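Long-range contact in putative alpha-N-acetylgalactosaminidase (Bacillus halodurans C-125, PDB 3CC1), which probably cleaves terminal alpha-linked N-acetylgalactosamine from glycoconjugates by hydrolysis, using a TIM-barrel catalytic domain: residues Gly154-Asn167 / His195-Gln207. Residues are numbered along the deposited sequence; the frame is centred on the assembly and turned at random.
Sequences GVDPTKEGAQSYYN and HLEEIKMIQRAIQ. With SO4 (sulfate ion), chain D.
Glu198 OE2 is gripped twice by residues of 154-167: Tyr166 OH comes to 2.5 Å from it, a very short bond, and the backbone N of Val155 donates to it over 3.0 Å from above the carboxylate plane. The glutamate gets there fully stretched, CG anti to the backbone N (chi1 -162°), and its OE1 turns to a salt bridge with Arg116. The Tyr166 ring is wedged as a knob among Glu198, Met201, Ile202 and Ala205. Ile202 CG1 lies over one face, a CH-pi contact 3.8 Å from the ring centroid, while selenomethionine Met201 brings its CE up to the ring edge, 3.6 Å from Tyr166 CE2. Bent at its last torsion (chi3 -52°), Met201 also sets SE against Ala162 CB and CE near Val155 and Pro157.

Farther along, Gln163 lies alongside Met201, pointing the other way. Its NE2 donates almost straight to Met201 O (3.0 Å), an oxygen that already takes Ala205 N within its own helix from the opposite face, and also to Asn167 OD1. Gln163 OE1 receives Arg204 NE at 3.3 Å, in the guanidinium plane, and a water bonds to OE1 as well. A leucine at Gln163 would probably leave Arg204 NE without this acceptor and Asn167 OD1 without its amide donor.

Helix 162-175 leads into strand 180-184 of the parallel barrel sheet, and the chain continues to helix 196-208; the axes of segments 162-167 and 196-207 approach to 8.5 Å and cross at -49°. The chemistry is thus divided: buried Glu198, whose negative charge Arg116 would balance, ties Tyr166 and strand 152-155, from a separate antiparallel sheet, to helix 196-208, while Gln163 joins the two helices through hydrogen bonds of its side-chain amide.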
ATOM      1  N   GLY A 154       7.537  34.289   1.779  1.00 23.43           N
ATOM      2  CA  GLY A 154       8.658  33.981   0.939  1.00 23.47           C
ATOM      3  C   GLY A 154       9.389  35.202   0.429  1.00 23.88           C
ATOM      4  O   GLY A 154       8.820  36.269   0.231  1.00 24.27           O
ATOM      5  N   VAL A 155      10.681  35.009   0.218  1.00 24.50           N
ATOM      6  CA  VAL A 155      11.511  35.959  -0.482  1.00 24.61           C
ATOM      7  C   VAL A 155      11.548  35.532  -1.951  1.00 25.21           C
ATOM      8  O   VAL A 155      11.770  34.360  -2.283  1.00 25.60           O
ATOM      9  CB  VAL A 155      12.920  36.022   0.124  1.00 24.60           C
ATOM     10  CG1 VAL A 155      13.857  36.857  -0.745  1.00 23.50           C
ATOM     11  CG2 VAL A 155      12.867  36.585   1.548  1.00 23.47           C
ATOM     12  N   ASP A 156      11.298  36.486  -2.826  1.00 25.90           N
ATOM     13  CA  ASP A 156      11.262  36.250  -4.257  1.00 26.41           C
ATOM     14  C   ASP A 156      12.672  36.301  -4.869  1.00 27.17           C
ATOM     15  O   ASP A 156      13.272  37.365  -4.996  1.00 25.93           O
ATOM     16  CB  ASP A 156      10.374  37.298  -4.893  1.00 26.78           C
ATOM     17  CG  ASP A 156      10.169  37.090  -6.378  1.00 28.55           C
ATOM     18  OD1 ASP A 156      10.939  36.355  -7.061  1.00 28.60           O
ATOM     19  OD2 ASP A 156       9.210  37.715  -6.861  1.00 32.10           O
ATOM     20  N   PRO A 157      13.191  35.142  -5.278  1.00 28.25           N
ATOM     21  CA  PRO A 157      14.567  35.076  -5.726  1.00 29.41           C
ATOM     22  C   PRO A 157      14.789  35.766  -7.055  1.00 29.46           C
ATOM     23  O   PRO A 157      15.933  35.860  -7.484  1.00 30.18           O
ATOM     24  CB  PRO A 157      14.834  33.576  -5.864  1.00 29.98           C
ATOM     25  CG  PRO A 157      13.520  32.925  -5.843  1.00 30.57           C
ATOM     26  CD  PRO A 157      12.579  33.814  -5.141  1.00 29.21           C
ATOM     27  N   THR A 158      13.724  36.260  -7.685  1.00 29.23           N
ATOM     28  CA  THR A 158      13.882  36.946  -8.970  1.00 29.37           C
ATOM     29  C   THR A 158      14.126  38.424  -8.752  1.00 29.32           C
ATOM     30  O   THR A 158      14.376  39.128  -9.696  1.00 28.67           O
ATOM     31  CB  THR A 158      12.669  36.797  -9.917  1.00 29.39           C
ATOM     32  OG1 THR A 158      11.533  37.496  -9.385  1.00 29.85           O
ATOM     33  CG2 THR A 158      12.306  35.314 -10.147  1.00 29.86           C
ATOM     34  N   LYS A 159      14.096  38.872  -7.497  1.00 28.79           N
ATOM     35  CA  LYS A 159      14.136  40.296  -7.190  1.00 28.63           C
ATOM     36  C   LYS A 159      15.478  40.784  -6.717  1.00 28.20           C
ATOM     37  O   LYS A 159      16.161  40.156  -5.923  1.00 28.01           O
ATOM     38  CB  LYS A 159      13.131  40.653  -6.118  1.00 28.89           C
ATOM     39  CG  LYS A 159      11.721  40.412  -6.497  1.00 30.39           C
ATOM     40  CD  LYS A 159      11.264  41.353  -7.560  1.00 33.44           C
ATOM     41  CE  LYS A 159       9.773  41.304  -7.639  1.00 36.52           C
ATOM     42  NZ  LYS A 159       9.277  41.762  -8.962  1.00 41.16           N
ATOM     43  N   GLU A 160      15.833  41.957  -7.207  1.00 27.60           N
ATOM     44  CA  GLU A 160      16.981  42.658  -6.700  1.00 27.54           C
ATOM     45  C   GLU A 160      16.756  42.955  -5.247  1.00 25.90           C
ATOM     46  O   GLU A 160      15.679  43.451  -4.852  1.00 25.12           O
ATOM     47  CB  GLU A 160      17.237  43.953  -7.483  1.00 28.15           C
ATOM     48  CG  GLU A 160      18.299  44.789  -6.869  1.00 30.57           C
ATOM     49  CD  GLU A 160      18.736  45.941  -7.779  1.00 36.62           C
ATOM     50  OE1 GLU A 160      17.971  46.370  -8.682  1.00 37.48           O
ATOM     51  OE2 GLU A 160      19.871  46.419  -7.572  1.00 42.12           O
ATOM     52  N   GLY A 161      17.767  42.603  -4.457  1.00 25.38           N
ATOM     53  CA  GLY A 161      17.752  42.799  -2.997  1.00 24.76           C
ATOM     54  C   GLY A 161      17.434  41.567  -2.178  1.00 25.36           C
ATOM     55  O   GLY A 161      17.589  41.565  -0.950  1.00 24.91           O
ATOM     56  N   ALA A 162      16.988  40.501  -2.851  1.00 25.07           N
ATOM     57  CA  ALA A 162      16.612  39.263  -2.170  1.00 24.11           C
ATOM     58  C   ALA A 162      17.838  38.580  -1.541  1.00 24.30           C
ATOM     59  O   ALA A 162      17.803  38.123  -0.369  1.00 23.00           O
ATOM     60  CB  ALA A 162      15.893  38.305  -3.152  1.00 23.95           C
ATOM     61  N   GLN A 163      18.915  38.486  -2.320  1.00 23.60           N
ATOM     62  CA  GLN A 163      20.141  37.855  -1.854  1.00 23.34           C
ATOM     63  C   GLN A 163      20.709  38.683  -0.703  1.00 23.36           C
ATOM     64  O   GLN A 163      21.243  38.151   0.269  1.00 23.23           O
ATOM     65  CB  GLN A 163      21.180  37.747  -2.985  1.00 24.50           C
ATOM     66  CG  GLN A 163      22.457  37.059  -2.527  1.00 25.03           C
ATOM     67  CD  GLN A 163      22.219  35.621  -2.156  1.00 25.62           C
ATOM     68  OE1 GLN A 163      21.832  34.815  -3.010  1.00 27.44           O
ATOM     69  NE2 GLN A 163      22.455  35.276  -0.893  1.00 26.02           N
ATOM     70  N   SER A 164      20.559  39.999  -0.810  1.00 23.36           N
ATOM     71  CA  SER A 164      21.070  40.917   0.219  1.00 23.36           C
ATOM     72  C   SER A 164      20.392  40.672   1.552  1.00 22.54           C
ATOM     73  O   SER A 164      21.036  40.680   2.612  1.00 22.28           O
ATOM     74  CB  SER A 164      20.879  42.381  -0.178  1.00 23.96           C
ATOM     75  OG  SER A 164      21.718  42.718  -1.264  1.00 25.73           O
ATOM     76  N   TYR A 165      19.087  40.451   1.498  1.00 21.87           N
ATOM     77  CA  TYR A 165      18.339  40.107   2.708  1.00 21.28           C
ATOM     78  C   TYR A 165      18.887  38.872   3.389  1.00 21.45           C
ATOM     79  O   TYR A 165      19.185  38.890   4.581  1.00 20.52           O
ATOM     80  CB  TYR A 165      16.846  39.933   2.425  1.00 21.76           C
ATOM     81  CG  TYR A 165      16.122  39.652   3.691  1.00 19.77           C
ATOM     82  CD1 TYR A 165      16.027  40.624   4.676  1.00 20.90           C
ATOM     83  CD2 TYR A 165      15.644  38.394   3.977  1.00 20.15           C
ATOM     84  CE1 TYR A 165      15.428  40.356   5.911  1.00 21.40           C
ATOM     85  CE2 TYR A 165      15.014  38.124   5.192  1.00 19.40           C
ATOM     86  CZ  TYR A 165      14.921  39.086   6.167  1.00 22.36           C
ATOM     87  OH  TYR A 165      14.272  38.799   7.383  1.00 24.92           O
ATOM     88  N   TYR A 166      19.051  37.798   2.627  1.00 21.62           N
ATOM     89  CA  TYR A 166      19.573  36.560   3.206  1.00 22.65           C
ATOM     90  C   TYR A 166      21.006  36.745   3.692  1.00 21.93           C
ATOM     91  O   TYR A 166      21.386  36.251   4.735  1.00 22.48           O
ATOM     92  CB  TYR A 166      19.384  35.366   2.230  1.00 22.43           C
ATOM     93  CG  TYR A 166      17.996  34.738   2.335  1.00 22.02           C
ATOM     94  CD1 TYR A 166      17.536  34.262   3.535  1.00 23.58           C
ATOM     95  CD2 TYR A 166      17.147  34.643   1.241  1.00 23.34           C
ATOM     96  CE1 TYR A 166      16.301  33.673   3.651  1.00 25.53           C
ATOM     97  CE2 TYR A 166      15.889  34.054   1.347  1.00 22.56           C
ATOM     98  CZ  TYR A 166      15.470  33.570   2.545  1.00 25.61           C
ATOM     99  OH  TYR A 166      14.221  32.967   2.657  1.00 23.84           O
ATOM    100  N   ASN A 167      21.800  37.498   2.947  1.00 23.23           N
ATOM    101  CA  ASN A 167      23.167  37.803   3.358  1.00 22.50           C
ATOM    102  C   ASN A 167      23.168  38.448   4.727  1.00 22.48           C
ATOM    103  O   ASN A 167      23.962  38.081   5.601  1.00 22.38           O
ATOM    104  CB  ASN A 167      23.841  38.769   2.369  1.00 23.15           C
ATOM    105  CG  ASN A 167      24.259  38.089   1.084  1.00 23.21           C
ATOM    106  OD1 ASN A 167      24.188  36.852   0.966  1.00 23.61           O
ATOM    107  ND2 ASN A 167      24.678  38.885   0.107  1.00 22.75           N
ATOM    108  N   HIS A 195      11.079  25.254  -3.237  1.00 37.59           N
ATOM    109  CA  HIS A 195      11.761  26.517  -2.987  1.00 36.02           C
ATOM    110  C   HIS A 195      13.239  26.455  -3.369  1.00 35.62           C
ATOM    111  O   HIS A 195      14.107  26.910  -2.621  1.00 35.46           O
ATOM    112  CB  HIS A 195      11.638  26.884  -1.508  1.00 34.97           C
ATOM    113  CG  HIS A 195      10.244  26.836  -0.970  1.00 32.41           C
ATOM    114  ND1 HIS A 195       9.256  27.717  -1.361  1.00 29.84           N
ATOM    115  CD2 HIS A 195       9.682  26.032  -0.034  1.00 30.46           C
ATOM    116  CE1 HIS A 195       8.138  27.440  -0.705  1.00 31.50           C
ATOM    117  NE2 HIS A 195       8.379  26.437   0.124  1.00 31.40           N
ATOM    118  N   LEU A 196      13.524  25.903  -4.543  1.00 34.98           N
ATOM    119  CA  LEU A 196      14.918  25.591  -4.932  1.00 34.18           C
ATOM    120  C   LEU A 196      15.794  26.824  -5.102  1.00 32.88           C
ATOM    121  O   LEU A 196      16.953  26.831  -4.690  1.00 31.19           O
ATOM    122  CB  LEU A 196      14.963  24.727  -6.207  1.00 34.50           C
ATOM    123  CG  LEU A 196      14.165  23.395  -6.118  1.00 36.69           C
ATOM    124  CD1 LEU A 196      14.316  22.549  -7.390  1.00 37.85           C
ATOM    125  CD2 LEU A 196      14.553  22.598  -4.859  1.00 36.89           C
ATOM    126  N   GLU A 197      15.248  27.865  -5.716  1.00 31.96           N
ATOM    127  CA  GLU A 197      16.027  29.098  -5.924  1.00 31.95           C
ATOM    128  C   GLU A 197      16.252  29.874  -4.621  1.00 31.11           C
ATOM    129  O   GLU A 197      17.285  30.499  -4.444  1.00 30.63           O
ATOM    130  CB  GLU A 197      15.374  29.995  -6.974  1.00 32.68           C
ATOM    131  CG  GLU A 197      15.439  29.418  -8.385  1.00 35.78           C
ATOM    132  CD  GLU A 197      16.891  29.122  -8.829  1.00 40.95           C
ATOM    133  OE1 GLU A 197      17.813  29.918  -8.513  1.00 42.70           O
ATOM    134  OE2 GLU A 197      17.118  28.080  -9.486  1.00 45.85           O
ATOM    135  N   GLU A 198      15.281  29.806  -3.714  1.00 30.05           N
ATOM    136  CA  GLU A 198      15.399  30.437  -2.411  1.00 30.16           C
ATOM    137  C   GLU A 198      16.466  29.694  -1.598  1.00 29.78           C
ATOM    138  O   GLU A 198      17.282  30.315  -0.913  1.00 29.61           O
ATOM    139  CB  GLU A 198      14.046  30.464  -1.684  1.00 30.30           C
ATOM    140  CG  GLU A 198      13.994  31.460  -0.566  1.00 31.46           C
ATOM    141  CD  GLU A 198      12.585  31.768  -0.003  1.00 29.90           C
ATOM    142  OE1 GLU A 198      11.582  31.134  -0.394  1.00 29.82           O
ATOM    143  OE2 GLU A 198      12.513  32.668   0.870  1.00 29.28           O
ATOM    144  N   ILE A 199      16.505  28.363  -1.733  1.00 28.64           N
ATOM    145  CA  ILE A 199      17.585  27.555  -1.115  1.00 28.50           C
ATOM    146  C   ILE A 199      18.964  27.967  -1.592  1.00 27.82           C
ATOM    147  O   ILE A 199      19.889  28.055  -0.805  1.00 28.63           O
ATOM    148  CB  ILE A 199      17.423  26.007  -1.373  1.00 28.41           C
ATOM    149  CG1 ILE A 199      16.245  25.448  -0.534  1.00 27.98           C
ATOM    150  CG2 ILE A 199      18.751  25.246  -1.061  1.00 26.57           C
ATOM    151  CD1 ILE A 199      15.737  24.117  -1.075  1.00 25.50           C
ATOM    152  N   LYS A 200      19.106  28.195  -2.882  1.00 27.60           N
ATOM    153  CA  LYS A 200      20.412  28.581  -3.424  1.00 28.02           C
ATOM    154  C   LYS A 200      20.893  29.895  -2.788  1.00 27.43           C
ATOM    155  O   LYS A 200      22.082  30.041  -2.470  1.00 27.32           O
ATOM    156  CB  LYS A 200      20.380  28.680  -4.947  1.00 28.44           C
ATOM    157  CG  LYS A 200      20.052  27.368  -5.691  1.00 31.13           C
ATOM    158  CD  LYS A 200      20.172  27.599  -7.214  1.00 36.32           C
ATOM    159  CE  LYS A 200      19.697  26.431  -8.089  1.00 38.31           C
ATOM    160  NZ  LYS A 200      20.186  26.609  -9.524  1.00 41.70           N
HETATM  161  N   MSE A 201      19.969  30.830  -2.558  1.00 26.32           N
HETATM  162  CA  MSE A 201      20.336  32.108  -1.914  1.00 26.25           C
HETATM  163  C   MSE A 201      20.803  31.905  -0.473  1.00 26.11           C
HETATM  164  O   MSE A 201      21.752  32.532  -0.046  1.00 26.32           O
HETATM  165  CB  MSE A 201      19.164  33.091  -1.908  1.00 26.48           C
HETATM  166  CG  MSE A 201      18.865  33.640  -3.278  1.00 27.89           C
HETATM  167 SE   MSE A 201      17.594  35.113  -3.272  0.75 26.05          SE
HETATM  168  CE  MSE A 201      16.145  34.332  -2.265  1.00 30.23           C
ATOM    169  N   ILE A 202      20.093  31.038   0.264  1.00 25.77           N
ATOM    170  CA  ILE A 202      20.425  30.751   1.653  1.00 25.68           C
ATOM    171  C   ILE A 202      21.838  30.186   1.662  1.00 25.32           C
ATOM    172  O   ILE A 202      22.683  30.562   2.459  1.00 24.88           O
ATOM    173  CB  ILE A 202      19.381  29.821   2.329  1.00 25.18           C
ATOM    174  CG1 ILE A 202      18.061  30.602   2.503  1.00 26.57           C
ATOM    175  CG2 ILE A 202      19.931  29.261   3.663  1.00 24.16           C
ATOM    176  CD1 ILE A 202      16.797  29.752   2.719  1.00 25.78           C
ATOM    177  N   GLN A 203      22.106  29.317   0.712  1.00 26.20           N
ATOM    178  CA  GLN A 203      23.393  28.630   0.663  1.00 27.14           C
ATOM    179  C   GLN A 203      24.535  29.605   0.396  1.00 27.39           C
ATOM    180  O   GLN A 203      25.590  29.566   1.044  1.00 27.88           O
ATOM    181  CB  GLN A 203      23.363  27.494  -0.355  1.00 27.22           C
ATOM    182  CG  GLN A 203      22.548  26.292   0.121  1.00 29.01           C
ATOM    183  CD  GLN A 203      22.373  25.237  -0.958  1.00 31.74           C
ATOM    184  OE1 GLN A 203      22.284  25.556  -2.137  1.00 32.84           O
ATOM    185  NE2 GLN A 203      22.324  23.970  -0.550  1.00 34.51           N
ATOM    186  N   ARG A 204      24.294  30.518  -0.531  1.00 27.31           N
ATOM    187  CA  ARG A 204      25.259  31.552  -0.845  1.00 27.23           C
ATOM    188  C   ARG A 204      25.499  32.495   0.323  1.00 26.74           C
ATOM    189  O   ARG A 204      26.630  32.932   0.550  1.00 25.57           O
ATOM    190  CB  ARG A 204      24.808  32.343  -2.072  1.00 27.55           C
ATOM    191  CG  ARG A 204      24.934  31.531  -3.317  1.00 30.61           C
ATOM    192  CD  ARG A 204      24.846  32.390  -4.547  1.00 34.71           C
ATOM    193  NE  ARG A 204      23.459  32.665  -4.872  1.00 38.78           N
ATOM    194  CZ  ARG A 204      22.772  31.994  -5.789  1.00 41.01           C
ATOM    195  NH1 ARG A 204      23.349  31.014  -6.463  1.00 41.75           N
ATOM    196  NH2 ARG A 204      21.501  32.298  -6.018  1.00 42.70           N
ATOM    197  N   ALA A 205      24.423  32.799   1.054  1.00 26.63           N
ATOM    198  CA  ALA A 205      24.469  33.707   2.204  1.00 26.71           C
ATOM    199  C   ALA A 205      25.283  33.117   3.331  1.00 27.27           C
ATOM    200  O   ALA A 205      26.160  33.770   3.884  1.00 27.35           O
ATOM    201  CB  ALA A 205      23.033  34.053   2.697  1.00 26.81           C
ATOM    202  N   ILE A 206      25.012  31.869   3.677  1.00 27.84           N
ATOM    203  CA  ILE A 206      25.764  31.239   4.764  1.00 28.13           C
ATOM    204  C   ILE A 206      27.244  31.130   4.362  1.00 29.43           C
ATOM    205  O   ILE A 206      28.155  31.283   5.172  1.00 29.51           O
ATOM    206  CB  ILE A 206      25.139  29.892   5.205  1.00 28.20           C
ATOM    207  CG1 ILE A 206      25.670  29.505   6.569  1.00 28.76           C
ATOM    208  CG2 ILE A 206      25.404  28.768   4.201  1.00 26.71           C
ATOM    209  CD1 ILE A 206      24.921  28.357   7.207  1.00 25.47           C
ATOM    210  N   GLN A 207      27.483  30.894   3.089  1.00 30.42           N
ATOM    211  CA  GLN A 207      28.853  30.743   2.600  1.00 31.27           C
ATOM    212  C   GLN A 207      29.597  32.075   2.632  1.00 30.98           C
ATOM    213  O   GLN A 207      30.801  32.106   2.782  1.00 31.86           O
ATOM    214  CB  GLN A 207      28.892  30.142   1.190  1.00 31.67           C
ATOM    215  CG  GLN A 207      28.813  28.592   1.176  1.00 33.80           C
TER
HETATM  216  S   SO4 D 434      21.190  41.550  -4.624  1.00 39.38           S
HETATM  217  O1  SO4 D 434      22.267  40.581  -4.804  1.00 37.90           O
HETATM  218  O2  SO4 D 434      20.091  41.395  -5.567  1.00 37.95           O
HETATM  219  O3  SO4 D 434      21.709  42.886  -4.817  1.00 42.25           O
HETATM  220  O4  SO4 D 434      20.656  41.500  -3.260  1.00 40.22           O
HETATM  221  O   HOH W   1      22.241  35.001  -5.537  1.00 47.39           O
HETATM  222  O   HOH W   2      26.216  36.678   4.599  1.00 27.54           O